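Local coordinates for inactive dihydroorotase-like domain (Chaetomium thermophilum, PDB 5NNL), which is catalytically inactive and probably keeps the alpha/beta-barrel fold of the amidohydrolase superfamily, to which active dihydroorotases belong, at residues A[156-166]-A[201-212]; A[179-187]-A[238-249]. All coordinates share one frame; numbering follows the deposited sequence. Where two conformers were deposited one is given.

Contact 1. Residues A[156-166]-A[201-212]; sequences VTTKDDIKLIT and EDQEALWEHLPI
The N-terminus of helix 159-166, on the outside of the barrel, is held by a carboxylate from the neighbouring helix 201-207. Asp202 OD1 takes the backbone N of Lys159 at 2.9 Å in a nearly straight bond (177°), although the N-H comes in from above the carboxylate plane. A water bound to the same OD1 reaches on to Asp160 N, while Thr158 OG1 caps the helix from within by accepting from Asp161 N. Lys159 has CG anti to its backbone N (chi1 176°) and an extended chain, which runs past Ala205 CB to place NZ 3.1 Å from Glu201 OE2 in a salt bridge at the surface. Ile162 lays CG2 over a face of the His209 ring, 4.0 Å from its centroid, a CH-pi contact. ND1 helps set the turn of that ring, donating to Ala205 O at 2.6 Å with the oxygen near the ring plane. Ile162 CD1 and Ile165 CG2 both meet Ile212 CG2, and Thr166 OG1, bonded to Ile162 O, lies 3.4 Å from Ile212 CG1. With the axes of 159-166 and 201-207 28° from parallel and 9.1 Å apart at closest, this is the side-by-side packing of neighbouring outer helices in an alpha/beta barrel.

Contact 2. Residues A[179-187]-A[238-249]; sequences VCVYSLFLS and GIADALPLLLTA
With CG1 anti to the backbone N (chi1 172°), Val181 turns that methyl onto Ala242 O, 3.6 Å away, and leaves CG2 to touch Ala242 CB and Leu246 CD1. Phe185 sets its CG anti to the carbonyl carbon, and the Phe185 and Leu245 side chains run past each other in opposite directions. Leu245 CB sits over one face of the Phe185 ring, 4.2 Å from its centroid, in a CH-pi contact displaced toward the rim; Ala249 CB and Leu246 CD2 come to the ring edge instead. Tyr182 reaches the other way, toward residues 238-241, ahead of 242-249. Tyr182 OH donates to Asp241 OD2 at 2.8 Å, on the anti lone pair of that oxygen, with ring and carboxylate planes 37° apart. Ser299 OG also hydrogen-bonds to Asp241 OD2, so two partners grip this buried oxygen. Leu245 CD1 fills in at the Tyr182 ring edge, 3.8 Å from CE1. The axes of 181-185 and 242-249 cross at 45°, 9.9 Å apart at closest. The short, weakly bonded helix 181-185 directly follows strand 175-180; Tyr182 also touches Leu221 and Pro222 of helix 221-228, and Phe216 of strand 215-217 touches Leu246.

Overall arrangement
The centres of contacts 1 and 2 lie about 16 Å apart, and their segments alternate along the chain: 156-166, 179-187, 201-212, then 238-249. Helix 159-170 leads into strand 175-180, which ends in helix 181-185 of contact 2; after a connecting loop the chain returns to contact 1 as helix 200-207. The two contacts touch directly, Trp207 NE1 probably bonding to Leu184 O and Gln203 NE2 to Ser183 O, so helix 200-207 links them through 181-185. Contact 1 is partly buried at the barrel's outer layer, about 18 Å from the chain centre, whereas contact 2 is buried, and there helix 242-251 packs against both 181-185 and strand 281-291, which Leu243, Pro244 and Leu247 touch.

Contact 1. Residues A[156-166]-A[201-212]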
loop_
_atom_site.group_PDB
_atom_site.type_symbol
_atom_site.label_atom_id
_atom_site.label_comp_id
_atom_site.label_asym_id
_atom_site.label_seq_id
_atom_site.Cartn_x
_atom_site.Cartn_y
_atom_site.Cartn_z
ATOM N N VAL A 156 2.780 3.407 9.187
ATOM C CA VAL A 156 3.204 4.108 10.390
ATOM C C VAL A 156 2.133 5.120 10.777
ATOM O O VAL A 156 1.577 5.827 9.926
ATOM C CB VAL A 156 4.571 4.781 10.187
ATOM C CG1 VAL A 156 5.023 5.465 11.475
ATOM C CG2 VAL A 156 5.617 3.750 9.744
ATOM N N THR A 157 1.829 5.178 12.074
ATOM C CA THR A 157 0.733 5.994 12.579
ATOM C C THR A 157 1.089 6.853 13.786
ATOM O O THR A 157 0.392 7.845 14.025
ATOM C CB THR A 157 -0.464 5.105 12.960
ATOM O OG1 THR A 157 -0.747 4.185 11.896
ATOM C CG2 THR A 157 -1.704 5.950 13.216
ATOM N N THR A 158 2.132 6.527 14.547
ATOM C CA THR A 158 2.387 7.191 15.817
ATOM C C THR A 158 3.642 8.052 15.770
ATOM O O THR A 158 4.583 7.790 15.015
ATOM C CB THR A 158 2.530 6.175 16.955
ATOM O OG1 THR A 158 3.684 5.356 16.728
ATOM C CG2 THR A 158 1.286 5.298 17.057
ATOM N N LYS A 159 3.634 9.088 16.611
ATOM C CA LYS A 159 4.827 9.894 16.848
ATOM C C LYS A 159 5.988 9.025 17.315
ATOM O O LYS A 159 7.116 9.155 16.825
ATOM C CB LYS A 159 4.505 10.966 17.889
ATOM C CG LYS A 159 5.666 11.833 18.308
ATOM C CD LYS A 159 5.219 12.829 19.368
ATOM C CE LYS A 159 6.230 13.930 19.567
ATOM N NZ LYS A 159 5.841 14.836 20.692
ATOM N N ASP A 160 5.727 8.139 18.278
ATOM C CA ASP A 160 6.780 7.293 18.830
ATOM C C ASP A 160 7.467 6.477 17.740
ATOM O O ASP A 160 8.699 6.388 17.697
ATOM C CB ASP A 160 6.196 6.363 19.898
ATOM C CG ASP A 160 5.759 7.102 21.157
ATOM O OD1 ASP A 160 6.267 8.212 21.418
ATOM O OD2 ASP A 160 4.913 6.558 21.899
ATOM N N ASP A 161 6.682 5.867 16.847
ATOM C CA ASP A 161 7.272 4.990 15.839
ATOM C C ASP A 161 8.044 5.785 14.787
ATOM O O ASP A 161 9.143 5.384 14.387
ATOM C CB ASP A 161 6.188 4.126 15.185
ATOM C CG ASP A 161 5.776 2.935 16.052
ATOM O OD1 ASP A 161 6.341 2.756 17.151
ATOM O OD2 ASP A 161 4.886 2.171 15.628
ATOM N N ILE A 162 7.506 6.922 14.336
ATOM C CA ILE A 162 8.203 7.666 13.289
ATOM C C ILE A 162 9.502 8.250 13.826
ATOM O O ILE A 162 10.478 8.397 13.080
ATOM C CB ILE A 162 7.298 8.758 12.679
ATOM C CG1 ILE A 162 7.840 9.211 11.315
ATOM C CG2 ILE A 162 7.177 9.974 13.601
ATOM C CD1 ILE A 162 7.812 8.137 10.233
ATOM N N LYS A 163 9.552 8.575 15.118
ATOM C CA LYS A 163 10.783 9.094 15.699
ATOM C C LYS A 163 11.829 8.001 15.873
ATOM O O LYS A 163 13.027 8.264 15.723
ATOM C CB LYS A 163 10.493 9.767 17.038
ATOM C CG LYS A 163 9.782 11.106 16.899
ATOM C CD LYS A 163 9.840 11.912 18.178
ATOM C CE LYS A 163 11.243 12.457 18.429
ATOM N NZ LYS A 163 11.256 13.463 19.525
ATOM N N LEU A 164 11.405 6.777 16.189
ATOM C CA LEU A 164 12.351 5.668 16.231
ATOM C C LEU A 164 12.912 5.383 14.845
ATOM O O LEU A 164 14.105 5.096 14.697
ATOM C CB LEU A 164 11.676 4.423 16.810
ATOM C CG LEU A 164 12.517 3.143 16.831
ATOM C CD1 LEU A 164 13.747 3.304 17.713
ATOM C CD2 LEU A 164 11.675 1.968 17.293
ATOM N N ILE A 165 12.069 5.465 13.814
ATOM C CA ILE A 165 12.545 5.270 12.449
ATOM C C ILE A 165 13.523 6.374 12.070
ATOM O O ILE A 165 14.557 6.116 11.444
ATOM C CB ILE A 165 11.348 5.191 11.482
ATOM C CG1 ILE A 165 10.584 3.883 11.706
ATOM C CG2 ILE A 165 11.800 5.282 10.025
ATOM C CD1 ILE A 165 9.160 3.901 11.196
ATOM N N THR A 166 13.222 7.618 12.456
ATOM C CA THR A 166 14.153 8.720 12.232
ATOM C C THR A 166 15.519 8.406 12.831
ATOM O O THR A 166 16.556 8.603 12.188
ATOM C CB THR A 166 13.594 10.010 12.837
ATOM O OG1 THR A 166 12.331 10.322 12.237
ATOM C CG2 THR A 166 14.560 11.172 12.627
ATOM N N GLU A 201 -2.045 14.536 17.816
ATOM C CA GLU A 201 -0.611 14.720 18.020
ATOM C C GLU A 201 0.196 13.766 17.149
ATOM O O GLU A 201 1.234 14.151 16.598
ATOM C CB GLU A 201 -0.248 14.521 19.491
ATOM C CG GLU A 201 1.264 14.509 19.733
ATOM C CD GLU A 201 1.647 14.767 21.180
ATOM O OE1 GLU A 201 0.745 15.020 22.006
ATOM O OE2 GLU A 201 2.857 14.721 21.487
ATOM N N ASP A 202 -0.252 12.515 17.026
ATOM C CA ASP A 202 0.418 11.583 16.127
ATOM C C ASP A 202 0.407 12.118 14.700
ATOM O O ASP A 202 1.439 12.134 14.020
ATOM C CB ASP A 202 -0.251 10.205 16.190
ATOM C CG ASP A 202 0.066 9.447 17.471
ATOM O OD1 ASP A 202 1.140 9.685 18.067
ATOM O OD2 ASP A 202 -0.761 8.600 17.872
ATOM N N GLN A 203 -0.755 12.584 14.238
ATOM C CA GLN A 203 -0.876 13.050 12.861
ATOM C C GLN A 203 0.043 14.239 12.599
ATOM O O GLN A 203 0.672 14.325 11.538
ATOM C CB GLN A 203 -2.327 13.420 12.563
ATOM C CG GLN A 203 -2.625 13.634 11.092
ATOM C CD GLN A 203 -4.006 14.211 10.869
ATOM O OE1 GLN A 203 -4.204 15.420 10.952
ATOM N NE2 GLN A 203 -4.972 13.348 10.598
ATOM N N GLU A 204 0.124 15.165 13.555
ATOM C CA GLU A 204 1.024 16.306 13.396
ATOM C C GLU A 204 2.470 15.850 13.329
ATOM O O GLU A 204 3.270 16.389 12.549
ATOM C CB GLU A 204 0.819 17.286 14.553
ATOM C CG GLU A 204 1.602 18.586 14.429
ATOM C CD GLU A 204 1.468 19.464 15.660
ATOM O OE1 GLU A 204 0.355 19.534 16.226
ATOM O OE2 GLU A 204 2.477 20.077 16.066
ATOM N N ALA A 205 2.841 14.855 14.142
ATOM C CA ALA A 205 4.188 14.310 14.072
ATOM C C ALA A 205 4.470 13.718 12.696
ATOM O O ALA A 205 5.601 13.801 12.204
ATOM C CB ALA A 205 4.385 13.258 15.163
ATOM N N LEU A 206 3.454 13.140 12.052
ATOM C CA LEU A 206 3.639 12.591 10.713
ATOM C C LEU A 206 3.902 13.699 9.697
ATOM O O LEU A 206 4.811 13.592 8.865
ATOM C CB LEU A 206 2.413 11.772 10.308
ATOM C CG LEU A 206 2.106 10.516 11.133
ATOM C CD1 LEU A 206 0.833 9.861 10.627
ATOM C CD2 LEU A 206 3.265 9.529 11.097
ATOM N N TRP A 207 3.106 14.769 9.744
ATOM C CA TRP A 207 3.319 15.890 8.835
ATOM C C TRP A 207 4.686 16.526 9.035
ATOM O O TRP A 207 5.284 17.029 8.076
ATOM C CB TRP A 207 2.214 16.928 9.020
ATOM C CG TRP A 207 0.959 16.560 8.294
ATOM C CD1 TRP A 207 -0.149 15.954 8.815
ATOM C CD2 TRP A 207 0.691 16.761 6.903
ATOM N NE1 TRP A 207 -1.092 15.767 7.829
ATOM C CE2 TRP A 207 -0.599 16.255 6.647
ATOM C CE3 TRP A 207 1.417 17.323 5.850
ATOM C CZ2 TRP A 207 -1.179 16.295 5.378
ATOM C CZ3 TRP A 207 0.842 17.361 4.594
ATOM C CH2 TRP A 207 -0.443 16.851 4.368
ATOM N N GLU A 208 5.206 16.499 10.259
ATOM C CA GLU A 208 6.510 17.080 10.549
ATOM C C GLU A 208 7.666 16.143 10.234
ATOM O O GLU A 208 8.822 16.547 10.393
ATOM C CB GLU A 208 6.575 17.496 12.018
ATOM C CG GLU A 208 5.638 18.633 12.370
ATOM C CD GLU A 208 5.653 18.944 13.848
ATOM O OE1 GLU A 208 6.359 18.228 14.590
ATOM O OE2 GLU A 208 4.962 19.897 14.266
ATOM N N HIS A 209 7.390 14.908 9.808
ATOM C CA HIS A 209 8.439 13.964 9.438
ATOM C C HIS A 209 8.332 13.518 7.984
ATOM O O HIS A 209 8.842 12.451 7.627
ATOM C CB HIS A 209 8.415 12.749 10.365
ATOM C CG HIS A 209 8.941 13.031 11.737
ATOM N ND1 HIS A 209 8.189 13.657 12.706
ATOM C CD2 HIS A 209 10.150 12.789 12.296
ATOM C CE1 HIS A 209 8.908 13.781 13.807
ATOM N NE2 HIS A 209 10.103 13.263 13.584
ATOM N N LEU A 210 7.685 14.308 7.133
ATOM C CA LEU A 210 7.571 13.951 5.723
ATOM C C LEU A 210 8.902 13.586 5.069
ATOM O O LEU A 210 8.913 12.665 4.240
ATOM C CB LEU A 210 6.893 15.094 4.956
ATOM C CG LEU A 210 5.415 15.314 5.281
ATOM C CD1 LEU A 210 4.900 16.569 4.584
ATOM C CD2 LEU A 210 4.580 14.120 4.892
ATOM N N PRO A 211 10.025 14.251 5.362
ATOM C CA PRO A 211 11.308 13.777 4.807
ATOM C C PRO A 211 11.640 12.351 5.203
ATOM O O PRO A 211 12.308 11.639 4.441
ATOM C CB PRO A 211 12.326 14.774 5.383
ATOM C CG PRO A 211 11.528 15.998 5.671
ATOM C CD PRO A 211 10.181 15.511 6.102
ATOM N N ILE A 212 11.184 11.914 6.377
ATOM C CA ILE A 212 11.466 10.566 6.857
ATOM C C ILE A 212 10.565 9.543 6.184
ATOM O O ILE A 212 10.933 8.371 6.062
ATOM C CB ILE A 212 11.310 10.518 8.389
ATOM C CG1 ILE A 212 12.254 11.524 9.059
ATOM C CG2 ILE A 212 11.519 9.098 8.932
ATOM C CD1 ILE A 212 13.690 11.481 8.571
HETATM O O HOH W 1 2.892 8.255 19.878
#

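Contact 2. Residues A[179-187]-A[238-249]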
loop_
_atom_site.group_PDB
_atom_site.type_symbol
_atom_site.label_atom_id
_atom_site.label_comp_id
_atom_site.label_asym_id
_atom_site.label_seq_id
_atom_site.Cartn_x
_atom_site.Cartn_y
_atom_site.Cartn_z
ATOM N N VAL A 179 3.269 5.693 5.156
ATOM C CA VAL A 179 2.039 5.955 5.886
ATOM C C VAL A 179 0.889 5.803 4.907
ATOM O O VAL A 179 1.020 6.094 3.713
ATOM C CB VAL A 179 2.009 7.357 6.544
ATOM C CG1 VAL A 179 3.270 7.602 7.348
ATOM C CG2 VAL A 179 1.826 8.444 5.507
ATOM N N CYS A 180 -0.242 5.335 5.414
ATOM C CA CYS A 180 -1.458 5.323 4.618
ATOM C C CYS A 180 -1.962 6.748 4.443
ATOM O O CYS A 180 -1.926 7.552 5.377
ATOM C CB CYS A 180 -2.532 4.468 5.286
ATOM S SG CYS A 180 -2.000 2.801 5.704
ATOM N N VAL A 181 -2.450 7.055 3.240
ATOM C CA VAL A 181 -2.848 8.426 2.928
ATOM C C VAL A 181 -3.921 8.913 3.896
ATOM O O VAL A 181 -3.883 10.060 4.357
ATOM C CB VAL A 181 -3.319 8.523 1.465
ATOM C CG1 VAL A 181 -3.936 9.900 1.179
ATOM C CG2 VAL A 181 -2.152 8.260 0.517
ATOM N N TYR A 182 -4.905 8.066 4.205
ATOM C CA TYR A 182 -5.963 8.472 5.127
ATOM C C TYR A 182 -5.401 8.927 6.468
ATOM O O TYR A 182 -5.984 9.803 7.117
ATOM C CB TYR A 182 -6.948 7.324 5.356
ATOM C CG TYR A 182 -8.098 7.232 4.372
ATOM C CD1 TYR A 182 -8.131 7.999 3.212
ATOM C CD2 TYR A 182 -9.162 6.372 4.615
ATOM C CE1 TYR A 182 -9.189 7.903 2.325
ATOM C CE2 TYR A 182 -10.219 6.270 3.738
ATOM C CZ TYR A 182 -10.231 7.033 2.597
ATOM O OH TYR A 182 -11.295 6.913 1.734
ATOM N N SER A 183 -4.282 8.341 6.904
ATOM C CA SER A 183 -3.705 8.709 8.193
ATOM C C SER A 183 -3.377 10.195 8.271
ATOM O O SER A 183 -3.395 10.774 9.364
ATOM C CB SER A 183 -2.442 7.892 8.460
ATOM O OG SER A 183 -2.736 6.518 8.636
ATOM N N LEU A 184 -3.058 10.826 7.140
ATOM C CA LEU A 184 -2.690 12.237 7.151
ATOM C C LEU A 184 -3.894 13.168 7.191
ATOM O O LEU A 184 -3.727 14.355 7.494
ATOM C CB LEU A 184 -1.837 12.571 5.924
ATOM C CG LEU A 184 -0.429 11.972 5.848
ATOM C CD1 LEU A 184 0.314 12.527 4.646
ATOM C CD2 LEU A 184 0.371 12.227 7.121
ATOM N N PHE A 185 -5.095 12.664 6.907
ATOM C CA PHE A 185 -6.280 13.504 6.795
ATOM C C PHE A 185 -7.434 13.051 7.680
ATOM O O PHE A 185 -8.504 13.670 7.637
ATOM C CB PHE A 185 -6.738 13.558 5.334
ATOM C CG PHE A 185 -5.663 13.996 4.391
ATOM C CD1 PHE A 185 -5.402 15.340 4.204
ATOM C CD2 PHE A 185 -4.905 13.064 3.700
ATOM C CE1 PHE A 185 -4.410 15.748 3.347
ATOM C CE2 PHE A 185 -3.909 13.466 2.835
ATOM C CZ PHE A 185 -3.661 14.811 2.659
ATOM N N LEU A 186 -7.248 11.996 8.476
ATOM C CA LEU A 186 -8.232 11.543 9.452
ATOM C C LEU A 186 -7.515 11.212 10.750
ATOM O O LEU A 186 -6.449 10.591 10.731
ATOM C CB LEU A 186 -8.999 10.305 8.971
ATOM C CG LEU A 186 -9.833 10.441 7.699
ATOM C CD1 LEU A 186 -10.249 9.067 7.215
ATOM C CD2 LEU A 186 -11.052 11.313 7.933
ATOM N N SER A 187 -8.112 11.615 11.875
ATOM C CA SER A 187 -7.532 11.387 13.193
ATOM C C SER A 187 -8.638 10.980 14.163
ATOM O O SER A 187 -9.817 10.912 13.805
ATOM C CB SER A 187 -6.796 12.634 13.698
ATOM O OG SER A 187 -7.708 13.620 14.152
ATOM N N GLY A 238 -11.283 3.743 -0.786
ATOM C CA GLY A 238 -10.052 4.469 -0.563
ATOM C C GLY A 238 -9.120 4.576 -1.752
ATOM O O GLY A 238 -8.096 5.265 -1.644
ATOM N N ILE A 239 -9.433 3.939 -2.882
ATOM C CA ILE A 239 -8.498 3.940 -4.005
ATOM C C ILE A 239 -8.589 5.241 -4.793
ATOM O O ILE A 239 -7.565 5.843 -5.129
ATOM C CB ILE A 239 -8.729 2.711 -4.900
ATOM C CG1 ILE A 239 -8.384 1.437 -4.125
ATOM C CG2 ILE A 239 -7.872 2.801 -6.171
ATOM C CD1 ILE A 239 -8.717 0.154 -4.855
ATOM N N ALA A 240 -9.804 5.698 -5.098
ATOM C CA ALA A 240 -9.981 6.930 -5.857
ATOM C C ALA A 240 -9.849 8.184 -5.000
ATOM O O ALA A 240 -9.811 9.287 -5.556
ATOM C CB ALA A 240 -11.346 6.917 -6.551
ATOM N N ASP A 241 -9.766 8.037 -3.673
ATOM C CA ASP A 241 -9.661 9.170 -2.755
ATOM C C ASP A 241 -8.222 9.617 -2.546
ATOM O O ASP A 241 -7.963 10.807 -2.330
ATOM C CB ASP A 241 -10.240 8.794 -1.389
ATOM C CG ASP A 241 -11.737 8.953 -1.320
ATOM O OD1 ASP A 241 -12.335 9.421 -2.314
ATOM O OD2 ASP A 241 -12.313 8.608 -0.266
ATOM N N ALA A 242 -7.279 8.675 -2.576
ATOM C CA ALA A 242 -5.961 8.922 -2.006
ATOM C C ALA A 242 -5.250 10.067 -2.716
ATOM O O ALA A 242 -4.833 11.042 -2.079
ATOM C CB ALA A 242 -5.127 7.643 -2.062
ATOM N N LEU A 243 -5.110 9.977 -4.031
ATOM C CA LEU A 243 -4.300 10.956 -4.744
ATOM C C LEU A 243 -4.942 12.340 -4.685
ATOM O O LEU A 243 -4.238 13.327 -4.434
ATOM C CB LEU A 243 -4.072 10.506 -6.192
ATOM C CG LEU A 243 -3.201 11.388 -7.087
ATOM C CD1 LEU A 243 -1.811 11.538 -6.508
ATOM C CD2 LEU A 243 -3.135 10.793 -8.492
ATOM N N PRO A 244 -6.257 12.468 -4.902
ATOM C CA PRO A 244 -6.867 13.803 -4.772
ATOM C C PRO A 244 -6.655 14.432 -3.408
ATOM O O PRO A 244 -6.406 15.642 -3.326
ATOM C CB PRO A 244 -8.350 13.538 -5.057
ATOM C CG PRO A 244 -8.365 12.319 -5.882
ATOM C CD PRO A 244 -7.208 11.482 -5.441
ATOM N N LEU A 245 -6.762 13.647 -2.329
ATOM C CA LEU A 245 -6.436 14.165 -1.004
ATOM C C LEU A 245 -5.035 14.761 -0.985
ATOM O O LEU A 245 -4.816 15.843 -0.429
ATOM C CB LEU A 245 -6.555 13.052 0.041
ATOM C CG LEU A 245 -7.966 12.635 0.465
ATOM C CD1 LEU A 245 -7.924 11.321 1.234
ATOM C CD2 LEU A 245 -8.620 13.723 1.303
ATOM N N LEU A 246 -4.075 14.070 -1.604
ATOM C CA LEU A 246 -2.711 14.585 -1.665
ATOM C C LEU A 246 -2.627 15.819 -2.551
ATOM O O LEU A 246 -1.978 16.807 -2.190
ATOM C CB LEU A 246 -1.769 13.503 -2.185
ATOM C CG LEU A 246 -1.629 12.264 -1.304
ATOM C CD1 LEU A 246 -0.942 11.148 -2.076
ATOM C CD2 LEU A 246 -0.864 12.596 -0.035
ATOM N N LEU A 247 -3.267 15.776 -3.719
ATOM C CA LEU A 247 -3.203 16.912 -4.629
ATOM C C LEU A 247 -3.944 18.116 -4.065
ATOM O O LEU A 247 -3.568 19.259 -4.346
ATOM C CB LEU A 247 -3.764 16.514 -5.991
ATOM C CG LEU A 247 -3.022 15.361 -6.671
ATOM C CD1 LEU A 247 -3.673 15.024 -7.991
ATOM C CD2 LEU A 247 -1.550 15.686 -6.878
ATOM N N THR A 248 -4.991 17.885 -3.274
ATOM C CA THR A 248 -5.629 18.988 -2.565
ATOM C C THR A 248 -4.652 19.642 -1.597
ATOM O O THR A 248 -4.641 20.869 -1.447
ATOM C CB THR A 248 -6.874 18.481 -1.833
ATOM O OG1 THR A 248 -7.766 17.871 -2.777
ATOM C CG2 THR A 248 -7.598 19.624 -1.122
ATOM N N ALA A 249 -3.806 18.838 -0.945
ATOM C CA ALA A 249 -2.783 19.389 -0.061
ATOM C C ALA A 249 -1.693 20.107 -0.849
ATOM O O ALA A 249 -1.098 21.066 -0.344
ATOM C CB ALA A 249 -2.172 18.277 0.793
#